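Local coordinates for response regulator receiver domain protein (CheY) (Rhodospirillum rubrum, PDB 3HEB), which probably acts as a phosphorylation-dependent receiver in two-component signalling, accepting a phosphoryl group on an aspartate from a partner histidine kinase, at residues Met72-Asn84 / Arg102-Val114. Sequence-based numbering, arbitrary orientation.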
# COMPACT_ATOMS: atom_id res chain seq x y z
N MSE A 72 -12.86 -12.44 16.46
CA MSE A 72 -13.18 -11.03 16.23
C MSE A 72 -13.18 -10.79 14.73
O MSE A 72 -13.17 -11.75 13.95
CB MSE A 72 -12.15 -10.10 16.91
CG MSE A 72 -10.67 -10.29 16.48
SE MSE A 72 -9.47 -9.33 17.47
CE MSE A 72 -9.45 -10.25 18.93
N THR A 73 -13.21 -9.53 14.33
CA THR A 73 -13.14 -9.19 12.92
C THR A 73 -11.84 -8.44 12.73
O THR A 73 -11.47 -7.61 13.55
CB THR A 73 -14.30 -8.29 12.46
OG1 THR A 73 -14.11 -7.97 11.07
CG2 THR A 73 -14.35 -7.01 13.29
N GLY A 74 -11.14 -8.74 11.64
CA GLY A 74 -9.88 -8.08 11.37
C GLY A 74 -9.99 -6.57 11.21
O GLY A 74 -8.99 -5.86 11.38
N ILE A 75 -11.17 -6.06 10.87
CA ILE A 75 -11.31 -4.62 10.71
C ILE A 75 -10.95 -3.92 12.02
O ILE A 75 -10.30 -2.88 12.01
CB ILE A 75 -12.73 -4.22 10.25
CG1 ILE A 75 -12.84 -4.40 8.74
CG2 ILE A 75 -13.03 -2.76 10.62
CD1 ILE A 75 -14.19 -4.01 8.17
N ASP A 76 -11.37 -4.49 13.14
CA ASP A 76 -11.06 -3.87 14.42
C ASP A 76 -9.58 -3.97 14.77
O ASP A 76 -9.05 -3.13 15.49
CB ASP A 76 -11.94 -4.46 15.50
CG ASP A 76 -13.39 -4.05 15.34
OD1 ASP A 76 -13.64 -2.83 15.26
OD2 ASP A 76 -14.27 -4.92 15.28
N ILE A 77 -8.90 -4.99 14.25
CA ILE A 77 -7.48 -5.13 14.50
C ILE A 77 -6.83 -3.96 13.75
O ILE A 77 -5.96 -3.28 14.29
CB ILE A 77 -6.92 -6.48 13.95
CG1 ILE A 77 -7.50 -7.65 14.75
CG2 ILE A 77 -5.40 -6.48 14.02
CD1 ILE A 77 -6.98 -9.01 14.34
N LEU A 78 -7.29 -3.73 12.53
CA LEU A 78 -6.81 -2.66 11.66
C LEU A 78 -7.00 -1.31 12.34
O LEU A 78 -6.08 -0.49 12.37
CB LEU A 78 -7.61 -2.66 10.34
CG LEU A 78 -7.14 -1.96 9.07
CD1 LEU A 78 -8.36 -1.70 8.19
CD2 LEU A 78 -6.44 -0.65 9.35
N LYS A 79 -8.19 -1.09 12.89
CA LYS A 79 -8.49 0.17 13.56
C LYS A 79 -7.54 0.42 14.71
O LYS A 79 -7.04 1.53 14.88
CB LYS A 79 -9.93 0.16 14.08
CG LYS A 79 -10.27 1.38 14.94
CD LYS A 79 -11.77 1.50 15.23
CE LYS A 79 -12.54 1.97 14.00
NZ LYS A 79 -14.01 2.14 14.22
N LEU A 80 -7.27 -0.62 15.50
CA LEU A 80 -6.38 -0.51 16.65
C LEU A 80 -4.93 -0.28 16.26
O LEU A 80 -4.22 0.47 16.93
CB LEU A 80 -6.47 -1.78 17.50
CG LEU A 80 -7.83 -2.10 18.13
CD1 LEU A 80 -7.70 -3.35 18.99
CD2 LEU A 80 -8.29 -0.92 18.99
N VAL A 81 -4.49 -0.93 15.19
CA VAL A 81 -3.12 -0.81 14.70
C VAL A 81 -2.82 0.57 14.14
O VAL A 81 -1.74 1.12 14.38
CB VAL A 81 -2.84 -1.84 13.57
CG1 VAL A 81 -1.45 -1.59 12.97
CG2 VAL A 81 -2.93 -3.25 14.12
N LYS A 82 -3.78 1.12 13.40
CA LYS A 82 -3.63 2.43 12.77
C LYS A 82 -3.91 3.64 13.65
O LYS A 82 -3.72 4.78 13.22
CB LYS A 82 -4.50 2.51 11.51
CG LYS A 82 -4.00 1.67 10.34
CD LYS A 82 -2.58 2.08 9.93
CE LYS A 82 -2.01 1.13 8.87
NZ LYS A 82 -0.60 1.48 8.50
N GLU A 83 -4.34 3.39 14.89
CA GLU A 83 -4.62 4.47 15.83
C GLU A 83 -3.50 4.65 16.86
O GLU A 83 -3.24 5.76 17.29
CB GLU A 83 -5.96 4.23 16.53
CG GLU A 83 -7.13 4.97 15.89
CD GLU A 83 -8.46 4.29 16.15
OE1 GLU A 83 -8.74 3.93 17.31
OE2 GLU A 83 -9.24 4.13 15.19
N ASN A 84 -2.85 3.55 17.23
CA ASN A 84 -1.76 3.58 18.19
C ASN A 84 -0.40 3.94 17.57
O ASN A 84 0.02 3.35 16.58
CB ASN A 84 -1.68 2.21 18.88
CG ASN A 84 -0.38 2.02 19.66
OD1 ASN A 84 0.69 1.88 19.08
ND2 ASN A 84 -0.48 2.01 20.99
N ARG A 102 -18.13 -1.38 0.01
CA ARG A 102 -18.26 -0.95 1.40
C ARG A 102 -17.16 -1.42 2.34
O ARG A 102 -16.69 -0.66 3.18
CB ARG A 102 -19.64 -1.36 1.94
CG ARG A 102 -20.80 -0.55 1.37
CD ARG A 102 -22.13 -0.85 2.07
NE ARG A 102 -22.63 -2.20 1.81
CZ ARG A 102 -22.78 -3.14 2.75
NH1 ARG A 102 -22.47 -2.90 4.01
NH2 ARG A 102 -23.25 -4.34 2.41
N GLU A 103 -16.76 -2.68 2.21
CA GLU A 103 -15.71 -3.23 3.07
C GLU A 103 -14.35 -2.69 2.67
O GLU A 103 -13.55 -2.30 3.52
CB GLU A 103 -15.69 -4.76 2.97
CG GLU A 103 -16.83 -5.41 3.72
CD GLU A 103 -16.71 -5.21 5.21
OE1 GLU A 103 -15.97 -5.99 5.85
OE2 GLU A 103 -17.34 -4.28 5.75
N ILE A 104 -14.09 -2.68 1.37
CA ILE A 104 -12.84 -2.20 0.85
C ILE A 104 -12.66 -0.74 1.26
O ILE A 104 -11.64 -0.38 1.86
CB ILE A 104 -12.80 -2.35 -0.68
CG1 ILE A 104 -12.86 -3.85 -1.04
CG2 ILE A 104 -11.56 -1.72 -1.24
CD1 ILE A 104 -12.90 -4.14 -2.53
N GLN A 105 -13.65 0.09 0.94
CA GLN A 105 -13.59 1.51 1.27
C GLN A 105 -13.41 1.75 2.78
O GLN A 105 -12.70 2.67 3.19
CB GLN A 105 -14.85 2.22 0.78
CG GLN A 105 -15.20 1.90 -0.68
CD GLN A 105 -16.46 2.61 -1.16
OE1 GLN A 105 -17.47 2.70 -0.45
NE2 GLN A 105 -16.40 3.11 -2.40
N ARG A 106 -14.06 0.92 3.59
CA ARG A 106 -13.97 1.06 5.04
C ARG A 106 -12.55 0.78 5.55
O ARG A 106 -12.03 1.50 6.41
CB ARG A 106 -14.98 0.13 5.72
CG ARG A 106 -15.36 0.55 7.13
CD ARG A 106 -16.38 -0.41 7.76
NE ARG A 106 -17.04 0.15 8.94
CZ ARG A 106 -18.18 0.84 8.92
NH1 ARG A 106 -18.81 1.06 7.77
NH2 ARG A 106 -18.69 1.33 10.05
N CYS A 107 -11.92 -0.27 5.01
CA CYS A 107 -10.56 -0.63 5.39
C CYS A 107 -9.61 0.52 5.06
O CYS A 107 -8.78 0.91 5.88
CB CYS A 107 -10.12 -1.91 4.67
SG CYS A 107 -10.98 -3.42 5.24
N TYR A 108 -9.73 1.06 3.85
CA TYR A 108 -8.87 2.17 3.50
C TYR A 108 -9.16 3.36 4.43
O TYR A 108 -8.24 4.02 4.91
CB TYR A 108 -9.07 2.55 2.03
CG TYR A 108 -8.39 1.60 1.07
CD1 TYR A 108 -9.13 0.69 0.30
CD2 TYR A 108 -7.01 1.62 0.91
CE1 TYR A 108 -8.50 -0.17 -0.61
CE2 TYR A 108 -6.37 0.77 0.01
CZ TYR A 108 -7.11 -0.12 -0.74
OH TYR A 108 -6.48 -0.96 -1.64
N ASP A 109 -10.44 3.64 4.70
CA ASP A 109 -10.77 4.74 5.59
C ASP A 109 -10.16 4.46 6.94
O ASP A 109 -9.68 5.38 7.59
CB ASP A 109 -12.28 4.92 5.72
CG ASP A 109 -12.93 5.43 4.44
OD1 ASP A 109 -12.21 5.97 3.57
OD2 ASP A 109 -14.17 5.30 4.33
N LEU A 110 -10.17 3.20 7.37
CA LEU A 110 -9.59 2.81 8.65
C LEU A 110 -8.06 2.84 8.63
O LEU A 110 -7.43 2.66 9.66
CB LEU A 110 -10.04 1.41 9.07
CG LEU A 110 -11.22 1.21 10.03
CD1 LEU A 110 -11.73 2.55 10.57
CD2 LEU A 110 -12.33 0.44 9.31
N GLY A 111 -7.48 3.03 7.44
CA GLY A 111 -6.03 3.11 7.33
C GLY A 111 -5.24 1.98 6.67
O GLY A 111 -4.01 2.00 6.70
N ALA A 112 -5.91 1.00 6.08
CA ALA A 112 -5.20 -0.09 5.43
C ALA A 112 -4.37 0.46 4.29
O ALA A 112 -4.83 1.32 3.53
CB ALA A 112 -6.18 -1.12 4.90
N ASN A 113 -3.14 -0.03 4.16
CA ASN A 113 -2.25 0.43 3.09
C ASN A 113 -2.65 -0.16 1.76
O ASN A 113 -2.56 0.50 0.72
CB ASN A 113 -0.80 0.03 3.39
CG ASN A 113 -0.23 0.76 4.59
OD1 ASN A 113 0.51 1.75 4.46
ND2 ASN A 113 -0.58 0.28 5.79
N VAL A 114 -3.08 -1.42 1.80
CA VAL A 114 -3.47 -2.16 0.61
C VAL A 114 -4.56 -3.17 0.97
O VAL A 114 -4.61 -3.69 2.09
CB VAL A 114 -2.27 -2.93 0.02
CG1 VAL A 114 -2.70 -3.75 -1.21
CG2 VAL A 114 -1.16 -1.95 -0.34
O HOH W 1 -1.62 3.53 6.84
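Lys82 NZ has three hydrogen-bond partners: the backbone carbonyl O atoms of Arg88 and Ser90, and a water 2.8 Å from NZ that accepts from it and donates a hydrogen bond to Gly111 O. The butylene chain of Lys82 is bent about CB-CG (chi2 -59°), which lays CD and CE alongside that same carbonyl. Cut back to alanine, this position would probably leave the Arg88 and Ser90 carbonyls without their ammonium partner and take from the water its bond to NZ, weakening the bridge to Gly111 O. Gly111, at positive phi (109°), closes helix 102-109 with a Schellman motif, Ala112 N bonding back to Cys107 O and Gly111 N to Tyr108 O. In this doubly wound receiver fold, helices 74-83 and 102-109 run nearly parallel, 20° apart, on one side of the five-stranded parallel sheet. Between them Leu78 presses CD1 against Leu110 CB at 3.6 Å, and also reaches Cys107 CB and Ala112 CB. Leu110 spreads its two methyls: CD2 meets Ile75 CG2 at 3.5 Å, while CD1 rests against Lys79 CE at 3.6 Å. Farther toward the helix starts, Ile75 CG1 lies 4.1 Å from Cys107 SG, and Ile75 CD1 abuts the Glu103 carboxylate, 3.5 Å from OE1.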